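Local coordinates for type I modular polyketide synthase (Streptomyces albus subsp. albus, PDB 6IYT), which probably selects an ethylmalonyl extender unit from its coenzyme A thioester and loads it for polyketide chain building in salinomycin biosynthesis, at residues L246-L257 / V308-S319; L332-G343 / S357-F367. All coordinates share one frame; numbering follows the deposited sequence.

Interaction 1: L246-L257 / V308-S319; sequences LVGKGAVASVSL and VRAKVIGSTVAS
Val317 and Leu246 meet with their side chains crossed at about a right angle, CB against CB at 3.8 Å. With chi1 at -66°, Val317 CG1 lies anti to the carbonyl carbon, where it meets Val247 CG2, and CG2 is left to reach Leu246 CD1. Val252 and Ile313 instead lie side by side and point the same way, with Val252 CG1 4.0 Å from Ile313 CD1. Next to them Thr316 OG1 accepts the N-H of Val252 at 3.0 Å in a nearly straight bond and donates to Ile313 O at 2.7 Å, so that one hydroxyl ties the type II turn Ile313-Thr316 to strand 251-255. From here the chains run antiparallel, as in the ferredoxin-like small subdomain of acyltransferases: 310-312 is an edge strand, and 286-291 flanks 251-255 on its other side. Ser254 and Lys311 form the hydrogen-bonded pair, Ser254 N lying 2.8 Å from Lys311 O. Ala253, Val255, Ala310 and Val312 share the other face, where helix 293-305 packs on Ala253 and Val255. Beyond the strands, Leu257 crosses Val308 nearly perpendicularly, its CG 3.8 Å from Val308 CG1. Back beside Gly250, a water donates to Leu246 O and accepts from Ala318 N.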
# COMPACT_ATOMS: atom_id res chain seq x y z
N LEU A 246 1.83 -11.08 24.23
CA LEU A 246 3.01 -11.38 23.46
C LEU A 246 4.12 -10.29 23.45
O LEU A 246 5.21 -10.56 23.03
CB LEU A 246 2.62 -11.69 22.01
CG LEU A 246 1.72 -12.89 21.77
CD1 LEU A 246 1.43 -13.12 20.30
CD2 LEU A 246 2.39 -14.12 22.37
N VAL A 247 3.79 -9.08 23.87
CA VAL A 247 4.79 -8.01 23.77
C VAL A 247 5.96 -8.31 24.73
O VAL A 247 5.74 -8.81 25.84
CB VAL A 247 4.18 -6.63 24.09
CG1 VAL A 247 5.27 -5.60 24.30
CG2 VAL A 247 3.27 -6.20 22.97
N GLY A 248 7.17 -8.26 24.19
CA GLY A 248 8.37 -8.61 24.96
C GLY A 248 8.82 -10.05 24.75
O GLY A 248 9.96 -10.40 25.02
N LYS A 249 7.91 -10.91 24.34
CA LYS A 249 8.21 -12.35 24.23
C LYS A 249 8.74 -12.73 22.86
O LYS A 249 9.17 -13.87 22.65
CB LYS A 249 6.98 -13.15 24.57
CG LYS A 249 6.48 -12.85 25.98
CD LYS A 249 5.31 -13.71 26.37
CE LYS A 249 5.02 -13.57 27.86
NZ LYS A 249 3.59 -13.27 28.12
N GLY A 250 8.65 -11.80 21.91
CA GLY A 250 9.01 -12.10 20.54
C GLY A 250 8.81 -10.92 19.63
O GLY A 250 8.23 -9.93 20.03
N ALA A 251 9.31 -11.03 18.40
CA ALA A 251 9.07 -10.08 17.38
C ALA A 251 9.25 -10.77 16.01
O ALA A 251 9.40 -12.00 15.93
CB ALA A 251 10.00 -8.90 17.54
N VAL A 252 9.15 -9.99 14.95
CA VAL A 252 9.40 -10.49 13.60
C VAL A 252 10.45 -9.61 12.89
O VAL A 252 10.43 -8.44 13.05
CB VAL A 252 8.15 -10.42 12.74
CG1 VAL A 252 8.41 -10.82 11.30
CG2 VAL A 252 7.05 -11.26 13.33
N ALA A 253 11.31 -10.27 12.15
CA ALA A 253 12.35 -9.60 11.38
C ALA A 253 12.21 -9.92 9.91
O ALA A 253 11.86 -11.03 9.53
CB ALA A 253 13.73 -10.03 11.87
N SER A 254 12.50 -8.95 9.07
CA SER A 254 12.69 -9.19 7.67
C SER A 254 14.13 -9.64 7.41
O SER A 254 15.06 -9.08 7.98
CB SER A 254 12.40 -7.92 6.90
OG SER A 254 13.20 -6.90 7.44
N VAL A 255 14.30 -10.53 6.45
CA VAL A 255 15.64 -11.03 6.07
C VAL A 255 15.69 -11.19 4.59
O VAL A 255 14.86 -11.87 4.02
CB VAL A 255 15.90 -12.41 6.69
CG1 VAL A 255 17.24 -12.96 6.19
CG2 VAL A 255 15.86 -12.33 8.21
N SER A 256 16.63 -10.52 3.92
CA SER A 256 16.75 -10.68 2.46
C SER A 256 17.63 -11.87 2.05
O SER A 256 18.70 -11.69 1.45
CB SER A 256 17.27 -9.39 1.83
OG SER A 256 16.55 -8.28 2.31
N LEU A 257 17.17 -13.08 2.38
CA LEU A 257 17.75 -14.32 1.89
C LEU A 257 16.60 -15.28 1.56
O LEU A 257 15.53 -15.16 2.12
CB LEU A 257 18.60 -14.97 2.96
CG LEU A 257 19.94 -14.37 3.35
CD1 LEU A 257 20.46 -15.17 4.52
CD2 LEU A 257 20.95 -14.36 2.20
N VAL A 308 24.24 -9.16 4.86
CA VAL A 308 22.85 -9.41 4.49
C VAL A 308 21.97 -8.35 5.11
O VAL A 308 22.28 -7.83 6.18
CB VAL A 308 22.38 -10.78 4.98
CG1 VAL A 308 20.87 -10.94 4.80
CG2 VAL A 308 23.13 -11.88 4.25
N ARG A 309 20.97 -7.93 4.36
CA ARG A 309 19.98 -6.96 4.85
C ARG A 309 18.98 -7.68 5.74
O ARG A 309 18.33 -8.60 5.31
CB ARG A 309 19.23 -6.32 3.68
CG ARG A 309 20.08 -5.45 2.77
CD ARG A 309 19.25 -4.82 1.66
NE ARG A 309 19.78 -3.51 1.27
CZ ARG A 309 19.19 -2.70 0.38
NH1 ARG A 309 18.06 -3.06 -0.20
NH2 ARG A 309 19.75 -1.54 0.07
N ALA A 310 18.91 -7.26 6.99
CA ALA A 310 17.96 -7.83 7.94
C ALA A 310 17.63 -6.80 9.00
O ALA A 310 18.48 -5.99 9.39
CB ALA A 310 18.54 -9.07 8.57
N LYS A 311 16.41 -6.86 9.54
CA LYS A 311 15.96 -5.85 10.45
C LYS A 311 14.74 -6.35 11.19
O LYS A 311 13.83 -6.94 10.57
CB LYS A 311 15.62 -4.59 9.64
CG LYS A 311 14.63 -3.67 10.29
CD LYS A 311 14.12 -2.64 9.30
CE LYS A 311 13.16 -1.68 9.99
NZ LYS A 311 12.51 -0.79 9.00
N VAL A 312 14.68 -6.07 12.50
CA VAL A 312 13.46 -6.31 13.28
C VAL A 312 12.39 -5.28 12.88
O VAL A 312 12.69 -4.07 12.79
CB VAL A 312 13.72 -6.20 14.79
CG1 VAL A 312 12.43 -6.41 15.58
CG2 VAL A 312 14.79 -7.19 15.22
N ILE A 313 11.18 -5.76 12.61
CA ILE A 313 10.08 -4.90 12.14
C ILE A 313 9.42 -4.21 13.36
O ILE A 313 9.18 -4.84 14.40
CB ILE A 313 9.03 -5.70 11.37
CG1 ILE A 313 9.65 -6.33 10.10
CG2 ILE A 313 7.80 -4.86 11.01
CD1 ILE A 313 8.73 -7.34 9.43
N GLY A 314 9.32 -2.89 13.29
CA GLY A 314 8.91 -2.09 14.44
C GLY A 314 7.59 -2.55 15.05
O GLY A 314 6.63 -2.76 14.36
N SER A 315 7.60 -2.70 16.38
CA SER A 315 6.44 -2.94 17.19
C SER A 315 5.80 -4.30 16.98
O SER A 315 4.69 -4.53 17.45
CB SER A 315 5.40 -1.85 16.99
OG SER A 315 5.93 -0.57 17.34
N THR A 316 6.50 -5.21 16.34
CA THR A 316 5.94 -6.52 16.08
C THR A 316 6.10 -7.42 17.29
O THR A 316 6.95 -7.18 18.17
CB THR A 316 6.60 -7.19 14.89
OG1 THR A 316 8.03 -7.20 15.08
CG2 THR A 316 6.23 -6.43 13.59
N VAL A 317 5.18 -8.36 17.40
CA VAL A 317 5.32 -9.52 18.29
C VAL A 317 5.55 -10.75 17.44
O VAL A 317 5.46 -10.68 16.23
CB VAL A 317 4.05 -9.74 19.14
CG1 VAL A 317 3.83 -8.58 20.12
CG2 VAL A 317 2.81 -10.04 18.27
N ALA A 318 5.77 -11.90 18.06
CA ALA A 318 6.04 -13.13 17.30
C ALA A 318 4.75 -13.82 16.95
O ALA A 318 4.47 -14.92 17.41
CB ALA A 318 6.96 -14.07 18.11
N SER A 319 3.94 -13.18 16.12
CA SER A 319 2.85 -13.87 15.44
C SER A 319 3.45 -14.82 14.41
O SER A 319 4.67 -14.87 14.22
CB SER A 319 1.91 -12.85 14.77
OG SER A 319 2.66 -11.81 14.18
O HOH W 1 5.76 -12.43 20.94
O HOH W 2 15.57 -6.94 5.61
O HOH W 3 20.65 -8.98 1.61

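Interaction 2: L332-G343 / S357-F367; sequences LDLLSFVEPREG and SGAELDASYWF
Ser357 O accepts the N-H of Gly343 at 2.8 Å, a nearly straight bond whose donor is tilted 29° from the carbonyl plane, and the CA-H of Glu342 approaches the same oxygen. Ser357 is itself held from within its own segment. Its OG takes Ala359 N at 3.1 Å in an ST turn, and the Glu360 carboxylate uses the syn lone pairs of both oxygens to receive Ser357 N and Gly358 N. Glu342 CG lies 3.5 Å from Ser357 OG. Pro340 sets its ring on backbone carbonyls, with CB 3.3 Å from Gly358 O and CG 3.4 Å from Ala359 O. Val338, its CG1 anti to the backbone N (chi1 175°), brings that methyl to 3.5 Å from Leu361 O and to the indole edge of Trp366. Leu335 and Trp366 cross at about a right angle, Leu335 CD1 3.5 Å from Trp366 CB. Asp362 caps helix 363-371 through Tyr365 N, and Leu332 CD2 rests on Ala363 and Ser364. Trp366 and Leu361 also touch helix 215-223, which places this pairing within the large, hydrolase-like subdomain. With one direct hydrogen bond between the segments, the contact is held largely by apolar packing, and the polar groups serve mainly to shape segment 357-367.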
# COMPACT_ATOMS: atom_id res chain seq x y z
N LEU A 332 -10.63 -17.36 19.49
CA LEU A 332 -11.96 -17.81 19.01
C LEU A 332 -13.09 -17.17 19.79
O LEU A 332 -14.09 -16.74 19.22
CB LEU A 332 -12.09 -19.33 19.04
CG LEU A 332 -11.13 -20.16 18.22
CD1 LEU A 332 -11.52 -21.63 18.27
CD2 LEU A 332 -11.08 -19.70 16.75
N ASP A 333 -12.89 -16.97 21.09
CA ASP A 333 -13.87 -16.31 21.91
C ASP A 333 -13.98 -14.83 21.56
O ASP A 333 -15.09 -14.29 21.46
CB ASP A 333 -13.52 -16.45 23.40
CG ASP A 333 -14.14 -17.67 24.04
OD1 ASP A 333 -15.08 -18.27 23.45
OD2 ASP A 333 -13.66 -18.05 25.17
N LEU A 334 -12.84 -14.18 21.37
CA LEU A 334 -12.80 -12.73 21.14
C LEU A 334 -13.46 -12.37 19.81
O LEU A 334 -14.14 -11.36 19.70
CB LEU A 334 -11.34 -12.28 21.09
CG LEU A 334 -10.77 -11.16 21.92
CD1 LEU A 334 -11.65 -10.66 23.05
CD2 LEU A 334 -9.40 -11.60 22.45
N LEU A 335 -13.26 -13.21 18.80
CA LEU A 335 -13.65 -12.89 17.41
C LEU A 335 -14.89 -13.64 16.93
O LEU A 335 -15.21 -13.61 15.75
CB LEU A 335 -12.48 -13.21 16.46
CG LEU A 335 -11.14 -12.50 16.77
CD1 LEU A 335 -10.15 -12.74 15.65
CD2 LEU A 335 -11.32 -11.01 17.00
N SER A 336 -15.62 -14.26 17.86
CA SER A 336 -16.80 -15.07 17.49
C SER A 336 -17.95 -14.22 16.90
O SER A 336 -18.85 -14.75 16.25
CB SER A 336 -17.30 -15.84 18.70
OG SER A 336 -17.64 -14.93 19.75
N PHE A 337 -17.91 -12.92 17.14
CA PHE A 337 -18.94 -12.00 16.60
C PHE A 337 -18.94 -11.88 15.08
O PHE A 337 -19.88 -11.33 14.50
CB PHE A 337 -18.77 -10.61 17.22
CG PHE A 337 -17.48 -9.93 16.83
CD1 PHE A 337 -17.37 -9.26 15.61
CD2 PHE A 337 -16.36 -10.05 17.61
CE1 PHE A 337 -16.19 -8.64 15.24
CE2 PHE A 337 -15.15 -9.45 17.22
CZ PHE A 337 -15.07 -8.80 16.01
N VAL A 338 -17.80 -12.18 14.46
CA VAL A 338 -17.61 -11.83 13.05
C VAL A 338 -18.67 -12.46 12.15
O VAL A 338 -19.03 -13.61 12.32
CB VAL A 338 -16.20 -12.26 12.55
CG1 VAL A 338 -16.08 -12.00 11.08
CG2 VAL A 338 -15.16 -11.47 13.29
N GLU A 339 -19.20 -11.66 11.22
CA GLU A 339 -20.15 -12.16 10.24
C GLU A 339 -19.64 -11.93 8.83
O GLU A 339 -20.06 -10.97 8.15
CB GLU A 339 -21.49 -11.46 10.41
CG GLU A 339 -22.10 -11.71 11.76
CD GLU A 339 -22.69 -13.11 11.91
OE1 GLU A 339 -22.69 -13.87 10.93
OE2 GLU A 339 -23.17 -13.45 13.01
N PRO A 340 -18.74 -12.78 8.39
CA PRO A 340 -18.20 -12.66 7.04
C PRO A 340 -19.25 -12.93 5.98
O PRO A 340 -20.22 -13.66 6.24
CB PRO A 340 -17.11 -13.74 7.00
CG PRO A 340 -17.55 -14.76 8.00
CD PRO A 340 -18.22 -13.98 9.09
N ARG A 341 -19.02 -12.41 4.79
CA ARG A 341 -19.94 -12.61 3.68
C ARG A 341 -19.21 -12.50 2.35
O ARG A 341 -18.07 -12.00 2.29
CB ARG A 341 -21.12 -11.62 3.74
CG ARG A 341 -20.73 -10.15 3.51
CD ARG A 341 -20.48 -9.42 4.81
NE ARG A 341 -20.02 -8.05 4.55
CZ ARG A 341 -20.66 -6.97 4.97
NH1 ARG A 341 -21.60 -7.07 5.89
NH2 ARG A 341 -20.24 -5.78 4.60
N GLU A 342 -19.86 -12.96 1.29
CA GLU A 342 -19.26 -12.94 -0.04
C GLU A 342 -19.09 -11.48 -0.49
O GLU A 342 -19.98 -10.63 -0.26
CB GLU A 342 -20.10 -13.82 -1.06
CG GLU A 342 -20.19 -15.30 -0.65
CD GLU A 342 -20.79 -16.28 -1.71
OE1 GLU A 342 -21.07 -17.43 -1.35
OE2 GLU A 342 -20.88 -15.94 -2.89
N GLY A 343 -17.85 -11.12 -0.86
CA GLY A 343 -17.47 -9.71 -1.10
C GLY A 343 -17.69 -9.31 -2.57
O GLY A 343 -18.22 -10.10 -3.37
N SER A 357 -14.24 -16.10 -1.35
CA SER A 357 -15.32 -15.17 -1.64
C SER A 357 -15.32 -14.07 -0.61
O SER A 357 -15.78 -12.94 -0.87
CB SER A 357 -16.66 -15.90 -1.59
OG SER A 357 -16.92 -16.43 -0.29
N GLY A 358 -14.94 -14.45 0.60
CA GLY A 358 -15.08 -13.59 1.78
C GLY A 358 -15.95 -14.19 2.86
O GLY A 358 -15.73 -13.91 4.06
N ALA A 359 -16.83 -15.10 2.49
CA ALA A 359 -17.77 -15.71 3.45
C ALA A 359 -17.05 -16.63 4.43
O ALA A 359 -17.63 -17.03 5.46
CB ALA A 359 -18.86 -16.46 2.72
N GLU A 360 -15.81 -16.98 4.09
CA GLU A 360 -15.01 -17.97 4.84
C GLU A 360 -14.26 -17.35 6.05
O GLU A 360 -13.60 -18.08 6.82
CB GLU A 360 -13.95 -18.63 3.92
CG GLU A 360 -14.47 -19.16 2.59
CD GLU A 360 -14.41 -18.12 1.46
OE1 GLU A 360 -14.42 -18.52 0.28
OE2 GLU A 360 -14.37 -16.92 1.76
N LEU A 361 -14.25 -16.00 6.14
CA LEU A 361 -13.37 -15.27 7.05
C LEU A 361 -13.91 -15.18 8.48
O LEU A 361 -14.15 -14.09 8.99
CB LEU A 361 -13.13 -13.85 6.53
CG LEU A 361 -12.06 -13.59 5.48
CD1 LEU A 361 -11.57 -14.79 4.70
CD2 LEU A 361 -12.39 -12.39 4.60
N ASP A 362 -14.18 -16.34 9.07
CA ASP A 362 -14.75 -16.43 10.41
C ASP A 362 -13.64 -16.45 11.46
O ASP A 362 -12.46 -16.25 11.15
CB ASP A 362 -15.63 -17.71 10.53
CG ASP A 362 -14.84 -19.02 10.25
OD1 ASP A 362 -13.59 -19.01 10.23
OD2 ASP A 362 -15.49 -20.06 9.91
N ALA A 363 -14.02 -16.60 12.72
CA ALA A 363 -13.02 -16.55 13.82
C ALA A 363 -11.87 -17.53 13.60
O ALA A 363 -10.71 -17.20 13.89
CB ALA A 363 -13.67 -16.79 15.16
N SER A 364 -12.19 -18.74 13.13
CA SER A 364 -11.17 -19.76 12.86
C SER A 364 -10.18 -19.29 11.81
O SER A 364 -8.95 -19.53 11.91
CB SER A 364 -11.81 -21.08 12.41
OG SER A 364 -12.30 -21.78 13.55
N TYR A 365 -10.69 -18.61 10.81
CA TYR A 365 -9.80 -17.99 9.79
C TYR A 365 -8.86 -16.97 10.40
O TYR A 365 -7.69 -16.96 10.09
CB TYR A 365 -10.59 -17.36 8.69
CG TYR A 365 -9.72 -16.87 7.58
CD1 TYR A 365 -9.28 -17.74 6.58
CD2 TYR A 365 -9.23 -15.58 7.58
CE1 TYR A 365 -8.39 -17.32 5.60
CE2 TYR A 365 -8.29 -15.16 6.65
CZ TYR A 365 -7.98 -15.99 5.59
OH TYR A 365 -7.04 -15.60 4.70
N TRP A 366 -9.37 -16.10 11.26
CA TRP A 366 -8.55 -15.06 11.83
C TRP A 366 -7.53 -15.60 12.84
O TRP A 366 -6.41 -15.10 12.90
CB TRP A 366 -9.38 -13.96 12.43
CG TRP A 366 -10.15 -13.21 11.40
CD1 TRP A 366 -11.51 -13.24 11.22
CD2 TRP A 366 -9.62 -12.50 10.28
NE1 TRP A 366 -11.85 -12.60 10.07
CE2 TRP A 366 -10.71 -12.17 9.44
CE3 TRP A 366 -8.32 -12.22 9.84
CZ2 TRP A 366 -10.55 -11.50 8.25
CZ3 TRP A 366 -8.15 -11.51 8.65
CH2 TRP A 366 -9.26 -11.14 7.88
N PHE A 367 -7.81 -16.77 13.43
CA PHE A 367 -6.77 -17.48 14.14
C PHE A 367 -5.68 -18.00 13.19
O PHE A 367 -4.52 -17.77 13.41
CB PHE A 367 -7.31 -18.64 14.94
CG PHE A 367 -6.22 -19.46 15.59
CD1 PHE A 367 -5.51 -18.94 16.65
CD2 PHE A 367 -5.78 -20.62 15.00
CE1 PHE A 367 -4.41 -19.62 17.17
CE2 PHE A 367 -4.72 -21.35 15.55
CZ PHE A 367 -4.03 -20.84 16.63
O HOH W 4 -20.21 -17.07 5.99

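The chain passes from interaction 1 to interaction 2 in series, strand 310-312 being followed by helix 328-334, yet the two contacts do not touch: their centres are 27 Å apart and their nearest atoms about 8 Å. Neither lies wholly in the core; each mixes buried residues with exposed ones. Interaction 1 adds an edge strand to the mixed sheet, so repeated backbone hydrogen bonds set its register and small apolar residues of strand 251-255 pack on helix 293-305. Interaction 2 joins mainly loops beside two helix ends, and backbone pairing shrinks to a single bond. There, carboxylate and hydroxyl groups organise one segment internally, whereas in interaction 1 a threonine hydroxyl bonds across the segments.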